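Local coordinates for protein KP6 killer toxin subunit alpha (Ustilago maydis virus P6, PDB 4GVB) that forms one of the two subunits of a secreted viral antifungal toxin and recognizes cellular receptors before the beta subunit acts, leading to cell death, at residues 11-17 against 50-56; 26-32 against 44-50. All blocks are in the same frame, centred on the assembly; numbering follows the deposited sequence.

In the fold
From the N terminus, the chain runs through helix 2-8 into strand 14-19, then helix 28-33, strand 43-45 and strand 50-53. Interaction 1 pairs 11-17 with 50-56 and so closes a long loop; interaction 2, joining 26-32 to 44-50, closes a shorter one lying wholly within it. The first contact unites the two central strands of the four-stranded antiparallel sheet, whereas the second fastens helix 28-33 to the turn of the hairpin formed by strands 43-45 and 50-53. Their centres are about 12 Å apart. His50 belongs to both, and Trp17 of the first packs on Glu26 and Thr31 of the second, with Trp17 CB 3.5 Å from Thr31 OG1.

Interaction 1 (11-17 against 50-56); sequences SCKWECW and HCLFSDD
The two central strands of the antiparallel sheet pair here through Trp14, Cys16, Cys51 and Phe53, the N-to-C directions of 14-17 and 50-53 being 150° apart. Cys16 and Cys51 form a hydrogen-bonded pair: Cys16 N to Cys51 O and Cys51 N to Cys16 O are both 2.8 Å and nearly straight. A classic beta bulge interrupts the ladder where Lys13 and Trp14 both face Phe53. Phe53 O accepts from Lys13 N at 3.0 Å, above the carbonyl plane, and from Trp14 N nearly end-on. On the face that carries Trp14, Cys16 and Phe53, Phe53 CE1 lies 3.7 Å from Trp14 CB, and its CZ meets Cys16 SG obliquely; Cys16 is disulfide-bonded to Cys74, and helix 58-67 covers this side. On the face of Glu15 and Leu52, Cys12 SG, bonded to Cys5, rests 3.7 Å from Leu52 CB. Glu15 extends with CG anti to its backbone N (chi1 169°), bringing OE2 to 2.7 Å from His50 ND1; the donor meets the carboxylate on its anti side, tilted from its plane. The imidazole also stacks, offset, on the six-membered ring of Trp17, planes 19° apart and centroids separated by 4.1 Å, and this stack with the ND1 bond restrains the histidine's rotation.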
loop_
_atom_site.group_PDB
_atom_site.type_symbol
_atom_site.label_atom_id
_atom_site.label_comp_id
_atom_site.label_asym_id
_atom_site.label_seq_id
_atom_site.Cartn_x
_atom_site.Cartn_y
_atom_site.Cartn_z
ATOM N N SER A 11 -0.285 20.425 -17.363
ATOM C CA SER A 11 -1.678 20.461 -17.785
ATOM C C SER A 11 -2.491 19.311 -17.197
ATOM O O SER A 11 -3.455 18.867 -17.800
ATOM C CB SER A 11 -1.795 20.443 -19.318
ATOM O OG SER A 11 -0.993 21.465 -19.896
ATOM N N CYS A 12 -2.082 18.815 -16.036
ATOM C CA CYS A 12 -2.926 17.895 -15.296
ATOM C C CYS A 12 -4.069 18.683 -14.673
ATOM O O CYS A 12 -4.015 19.918 -14.592
ATOM C CB CYS A 12 -2.122 17.149 -14.230
ATOM S SG CYS A 12 -0.634 16.361 -14.870
ATOM N N LYS A 13 -5.113 17.979 -14.258
ATOM C CA LYS A 13 -6.272 18.624 -13.664
ATOM C C LYS A 13 -6.455 18.238 -12.202
ATOM O O LYS A 13 -7.070 18.965 -11.432
ATOM C CB LYS A 13 -7.528 18.310 -14.477
ATOM C CG LYS A 13 -7.382 18.706 -15.938
ATOM C CD LYS A 13 -8.688 18.583 -16.707
ATOM C CE LYS A 13 -8.535 19.207 -18.094
ATOM N NZ LYS A 13 -9.805 19.769 -18.630
ATOM N N TRP A 14 -5.909 17.089 -11.829
ATOM C CA TRP A 14 -6.059 16.583 -10.475
ATOM C C TRP A 14 -4.720 16.099 -9.938
ATOM O O TRP A 14 -3.861 15.627 -10.697
ATOM C CB TRP A 14 -7.070 15.441 -10.450
ATOM C CG TRP A 14 -8.429 15.812 -10.953
ATOM C CD1 TRP A 14 -8.997 15.458 -12.148
ATOM C CD2 TRP A 14 -9.400 16.595 -10.264
ATOM N NE1 TRP A 14 -10.264 15.981 -12.240
ATOM C CE2 TRP A 14 -10.534 16.685 -11.095
ATOM C CE3 TRP A 14 -9.421 17.231 -9.019
ATOM C CZ2 TRP A 14 -11.677 17.387 -10.721
ATOM C CZ3 TRP A 14 -10.558 17.934 -8.651
ATOM C CH2 TRP A 14 -11.670 18.004 -9.499
ATOM N N GLU A 15 -4.541 16.231 -8.625
ATOM C CA GLU A 15 -3.343 15.764 -7.953
ATOM C C GLU A 15 -3.786 15.077 -6.672
ATOM O O GLU A 15 -4.213 15.752 -5.739
ATOM C CB GLU A 15 -2.457 16.943 -7.610
ATOM C CG GLU A 15 -1.305 16.621 -6.687
ATOM C CD GLU A 15 -0.454 17.833 -6.455
ATOM O OE1 GLU A 15 -0.892 18.928 -6.874
ATOM O OE2 GLU A 15 0.651 17.693 -5.888
ATOM N N CYS A 16 -3.699 13.746 -6.629
ATOM C CA CYS A 16 -4.329 12.980 -5.546
ATOM C C CYS A 16 -3.333 12.084 -4.822
ATOM O O CYS A 16 -2.289 11.746 -5.367
ATOM C CB CYS A 16 -5.460 12.103 -6.101
ATOM S SG CYS A 16 -6.820 12.948 -6.907
ATOM N N TRP A 17 -3.664 11.705 -3.588
ATOM C CA TRP A 17 -2.821 10.793 -2.818
ATOM C C TRP A 17 -3.594 10.030 -1.750
ATOM O O TRP A 17 -4.640 10.479 -1.269
ATOM C CB TRP A 17 -1.625 11.517 -2.183
ATOM C CG TRP A 17 -1.978 12.619 -1.227
ATOM C CD1 TRP A 17 -2.076 12.534 0.141
ATOM C CD2 TRP A 17 -2.257 13.985 -1.563
ATOM N NE1 TRP A 17 -2.419 13.758 0.664
ATOM C CE2 TRP A 17 -2.527 14.666 -0.358
ATOM C CE3 TRP A 17 -2.314 14.693 -2.767
ATOM C CZ2 TRP A 17 -2.843 16.023 -0.325
ATOM C CZ3 TRP A 17 -2.634 16.039 -2.730
ATOM C CH2 TRP A 17 -2.899 16.687 -1.519
ATOM N N HIS A 50 2.778 12.148 -5.117
ATOM C CA HIS A 50 1.377 12.367 -5.506
ATOM C C HIS A 50 1.088 11.795 -6.895
ATOM O O HIS A 50 2.017 11.576 -7.685
ATOM C CB HIS A 50 1.025 13.860 -5.496
ATOM C CG HIS A 50 1.125 14.495 -4.148
ATOM N ND1 HIS A 50 1.253 15.857 -3.975
ATOM C CD2 HIS A 50 1.116 13.959 -2.905
ATOM C CE1 HIS A 50 1.310 16.130 -2.684
ATOM N NE2 HIS A 50 1.230 14.995 -2.012
ATOM N N CYS A 51 -0.190 11.546 -7.179
ATOM C CA CYS A 51 -0.604 11.012 -8.477
ATOM C C CYS A 51 -1.422 12.033 -9.250
ATOM O O CYS A 51 -2.472 12.475 -8.790
ATOM C CB CYS A 51 -1.427 9.724 -8.339
ATOM S SG CYS A 51 -1.663 8.807 -9.909
ATOM N N LEU A 52 -0.940 12.367 -10.442
ATOM C CA LEU A 52 -1.558 13.395 -11.262
ATOM C C LEU A 52 -2.214 12.787 -12.497
ATOM O O LEU A 52 -1.764 11.767 -13.011
ATOM C CB LEU A 52 -0.523 14.466 -11.636
ATOM C CG LEU A 52 -0.122 15.379 -10.474
ATOM C CD1 LEU A 52 0.792 14.664 -9.514
ATOM C CD2 LEU A 52 0.553 16.665 -10.965
ATOM N N PHE A 53 -3.308 13.399 -12.938
ATOM C CA PHE A 53 -3.952 13.023 -14.178
ATOM C C PHE A 53 -4.846 14.134 -14.748
ATOM O O PHE A 53 -5.317 15.033 -14.026
ATOM C CB PHE A 53 -4.731 11.686 -14.071
ATOM C CG PHE A 53 -5.340 11.429 -12.717
ATOM C CD1 PHE A 53 -6.510 12.075 -12.322
ATOM C CD2 PHE A 53 -4.742 10.531 -11.835
ATOM C CE1 PHE A 53 -7.061 11.839 -11.061
ATOM C CE2 PHE A 53 -5.293 10.282 -10.571
ATOM C CZ PHE A 53 -6.444 10.943 -10.184
ATOM N N SER A 54 -5.073 14.055 -16.050
ATOM C CA SER A 54 -5.918 15.027 -16.734
ATOM C C SER A 54 -7.347 14.501 -16.764
ATOM O O SER A 54 -8.275 15.162 -16.312
ATOM C CB SER A 54 -5.395 15.288 -18.161
ATOM O OG SER A 54 -6.273 16.147 -18.871
ATOM N N ASP A 55 -7.528 13.297 -17.293
ATOM C CA ASP A 55 -8.829 12.659 -17.202
ATOM C C ASP A 55 -9.175 12.501 -15.720
ATOM O O ASP A 55 -8.288 12.418 -14.871
ATOM C CB ASP A 55 -8.834 11.307 -17.919
ATOM C CG ASP A 55 -8.772 11.441 -19.435
ATOM O OD1 ASP A 55 -9.022 12.550 -19.959
ATOM O OD2 ASP A 55 -8.496 10.431 -20.105
ATOM N N ASP A 56 -10.461 12.469 -15.406
ATOM C CA ASP A 56 -10.880 12.388 -14.014
ATOM C C ASP A 56 -10.816 10.949 -13.516
ATOM O O ASP A 56 -11.803 10.218 -13.577
ATOM C CB ASP A 56 -12.299 12.927 -13.859
ATOM C CG ASP A 56 -12.709 13.050 -12.414
ATOM O OD1 ASP A 56 -11.947 12.581 -11.548
ATOM O OD2 ASP A 56 -13.788 13.609 -12.145
#

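Interaction 2 (26-32 against 44-50); sequences ELRYATA and YDARAGH
This is a largely polar surface contact in which the first turn of helix 28-33 and Glu26 just before it hold the turn that links strands 43-45 and 50-53. Arg28 makes the largest single contribution. Its guanidinium meets the turn end-on, NH1 and NH2 both donating to Arg47 O; the NH2 bond is 3.1 Å, and both nitrogens come from the same face of the carbonyl plane, with the oxygen lying in the guanidinium plane. A weak bond from NH1 to Ala46 O adds a second acceptor. The bend at chi3 (48°) turns the guanidinium toward the turn's carbonyls, with NH1 3.4 Å from Gly49 CA.

Nearby, Glu26 OE1 accepts from His50 NE2 at 2.9 Å, in the imidazole plane but above that of the carboxylate. With ND1 held by Glu15, both ring nitrogens are engaged, which may favour a protonated imidazole. One water donates to Glu26 OE1 and Ala48 O, and another bridges Thr31 OG1, which also accepts from Cys18 N on strand 14-19, and Gly49 O, so water completes part of the polar link.

Farther along the helix, the Tyr44 ring presents one face to Ala32: its CA stands over the ring in a CH-pi contact, 4.1 Å from the centroid, and Ala32 CB is 3.7 Å from Tyr44 CZ. Thr31 CG2 packs 3.5 Å from Gly49 O. Tyr29 makes a cation-pi contact with Arg66 of the beta subunit. The gripped turn is itself ordered: Asp45 OD1 accepts from Ala48 N in an Asx motif, and Gly49, at positive phi (59°), with His50 opposite Asp45 forms the G1 beta bulge of a beta-hairpin.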
loop_
_atom_site.group_PDB
_atom_site.type_symbol
_atom_site.label_atom_id
_atom_site.label_comp_id
_atom_site.label_asym_id
_atom_site.label_seq_id
_atom_site.Cartn_x
_atom_site.Cartn_y
_atom_site.Cartn_z
ATOM N N GLU A 26 0.306 11.336 4.709
ATOM C CA GLU A 26 0.407 10.883 3.331
ATOM C C GLU A 26 1.119 9.529 3.265
ATOM O O GLU A 26 2.074 9.286 3.999
ATOM C CB GLU A 26 1.145 11.927 2.483
ATOM C CG GLU A 26 0.504 13.303 2.532
ATOM C CD GLU A 26 1.037 14.241 1.453
ATOM O OE1 GLU A 26 1.830 13.787 0.598
ATOM O OE2 GLU A 26 0.675 15.437 1.471
ATOM N N LEU A 27 0.648 8.643 2.391
ATOM C CA LEU A 27 1.272 7.329 2.255
ATOM C C LEU A 27 1.791 7.104 0.838
ATOM O O LEU A 27 1.093 6.536 -0.015
ATOM C CB LEU A 27 0.286 6.229 2.649
ATOM C CG LEU A 27 -0.207 6.347 4.096
ATOM C CD1 LEU A 27 -1.528 5.602 4.293
ATOM C CD2 LEU A 27 0.878 5.826 5.033
ATOM N N ARG A 28 3.032 7.526 0.602
ATOM C CA ARG A 28 3.594 7.540 -0.741
ATOM C C ARG A 28 3.673 6.154 -1.383
ATOM O O ARG A 28 3.432 6.018 -2.580
ATOM C CB ARG A 28 4.965 8.233 -0.764
ATOM C CG ARG A 28 6.117 7.433 -0.186
ATOM C CD ARG A 28 7.445 8.158 -0.424
ATOM N NE ARG A 28 7.358 9.565 -0.036
ATOM C CZ ARG A 28 7.360 10.585 -0.892
ATOM N NH1 ARG A 28 7.459 10.362 -2.196
ATOM N NH2 ARG A 28 7.272 11.833 -0.442
ATOM N N TYR A 29 3.990 5.133 -0.593
ATOM C CA TYR A 29 4.054 3.771 -1.121
ATOM C C TYR A 29 2.702 3.290 -1.633
ATOM O O TYR A 29 2.627 2.559 -2.616
ATOM C CB TYR A 29 4.569 2.800 -0.061
ATOM C CG TYR A 29 6.061 2.874 0.156
ATOM C CD1 TYR A 29 6.929 2.122 -0.615
ATOM C CD2 TYR A 29 6.599 3.699 1.132
ATOM C CE1 TYR A 29 8.303 2.185 -0.416
ATOM C CE2 TYR A 29 7.971 3.773 1.341
ATOM C CZ TYR A 29 8.817 3.011 0.563
ATOM O OH TYR A 29 10.182 3.073 0.766
ATOM N N ALA A 30 1.638 3.688 -0.952
ATOM C CA ALA A 30 0.292 3.310 -1.359
ATOM C C ALA A 30 -0.117 4.107 -2.604
ATOM O O ALA A 30 -0.712 3.571 -3.542
ATOM C CB ALA A 30 -0.683 3.561 -0.239
ATOM N N THR A 31 0.219 5.391 -2.609
ATOM C CA THR A 31 -0.029 6.236 -3.778
ATOM C C THR A 31 0.710 5.712 -4.982
ATOM O O THR A 31 0.118 5.555 -6.045
ATOM C CB THR A 31 0.402 7.705 -3.550
ATOM O OG1 THR A 31 -0.345 8.255 -2.465
ATOM C CG2 THR A 31 0.125 8.538 -4.809
ATOM N N ALA A 32 2.008 5.458 -4.824
ATOM C CA ALA A 32 2.831 4.931 -5.907
ATOM C C ALA A 32 2.223 3.691 -6.539
ATOM O O ALA A 32 2.228 3.560 -7.752
ATOM C CB ALA A 32 4.237 4.621 -5.419
ATOM N N TYR A 44 3.168 9.959 -12.039
ATOM C CA TYR A 44 3.571 9.829 -10.639
ATOM C C TYR A 44 4.718 10.772 -10.267
ATOM O O TYR A 44 5.869 10.546 -10.631
ATOM C CB TYR A 44 3.928 8.383 -10.254
ATOM C CG TYR A 44 4.319 8.273 -8.792
ATOM C CD1 TYR A 44 3.449 8.684 -7.794
ATOM C CD2 TYR A 44 5.564 7.780 -8.409
ATOM C CE1 TYR A 44 3.803 8.627 -6.446
ATOM C CE2 TYR A 44 5.928 7.712 -7.063
ATOM C CZ TYR A 44 5.040 8.135 -6.087
ATOM O OH TYR A 44 5.380 8.072 -4.747
ATOM N N ASP A 45 4.383 11.817 -9.529
ATOM C CA ASP A 45 5.379 12.747 -8.994
ATOM C C ASP A 45 6.076 12.085 -7.811
ATOM O O ASP A 45 5.608 12.200 -6.684
ATOM C CB ASP A 45 4.669 14.027 -8.535
ATOM C CG ASP A 45 5.640 15.096 -8.032
ATOM O OD1 ASP A 45 6.702 14.737 -7.483
ATOM O OD2 ASP A 45 5.334 16.298 -8.185
ATOM N N ALA A 46 7.184 11.389 -8.066
ATOM C CA ALA A 46 7.827 10.564 -7.044
ATOM C C ALA A 46 8.361 11.408 -5.895
ATOM O O ALA A 46 8.525 10.920 -4.771
ATOM C CB ALA A 46 8.943 9.719 -7.650
ATOM N N ARG A 47 8.624 12.676 -6.187
ATOM C CA ARG A 47 9.087 13.618 -5.175
ATOM C C ARG A 47 8.004 13.870 -4.125
ATOM O O ARG A 47 8.137 13.460 -2.965
ATOM C CB ARG A 47 9.523 14.936 -5.827
ATOM C CG ARG A 47 10.337 15.831 -4.911
ATOM C CD ARG A 47 11.576 15.101 -4.366
ATOM N NE ARG A 47 12.495 14.678 -5.424
ATOM C CZ ARG A 47 13.602 13.965 -5.222
ATOM N NH1 ARG A 47 13.941 13.585 -3.992
ATOM N NH2 ARG A 47 14.373 13.627 -6.253
ATOM N N ALA A 48 6.931 14.540 -4.530
ATOM C CA ALA A 48 5.857 14.848 -3.599
ATOM C C ALA A 48 5.075 13.592 -3.239
ATOM O O ALA A 48 4.240 13.616 -2.340
ATOM C CB ALA A 48 4.937 15.901 -4.173
ATOM N N GLY A 49 5.357 12.503 -3.947
ATOM C CA GLY A 49 4.626 11.261 -3.791
ATOM C C GLY A 49 3.137 11.392 -4.075
ATOM O O GLY A 49 2.333 10.811 -3.351
ATOM N N HIS A 50 2.778 12.148 -5.117
ATOM C CA HIS A 50 1.377 12.367 -5.506
ATOM C C HIS A 50 1.088 11.795 -6.895
ATOM O O HIS A 50 2.017 11.576 -7.685
ATOM C CB HIS A 50 1.025 13.860 -5.496
ATOM C CG HIS A 50 1.125 14.495 -4.148
ATOM N ND1 HIS A 50 1.253 15.857 -3.975
ATOM C CD2 HIS A 50 1.116 13.959 -2.905
ATOM C CE1 HIS A 50 1.310 16.130 -2.684
ATOM N NE2 HIS A 50 1.230 14.995 -2.012
HETATM O O HOH W 1 3.283 11.960 -0.184
HETATM O O HOH W 2 1.003 9.974 -0.864
#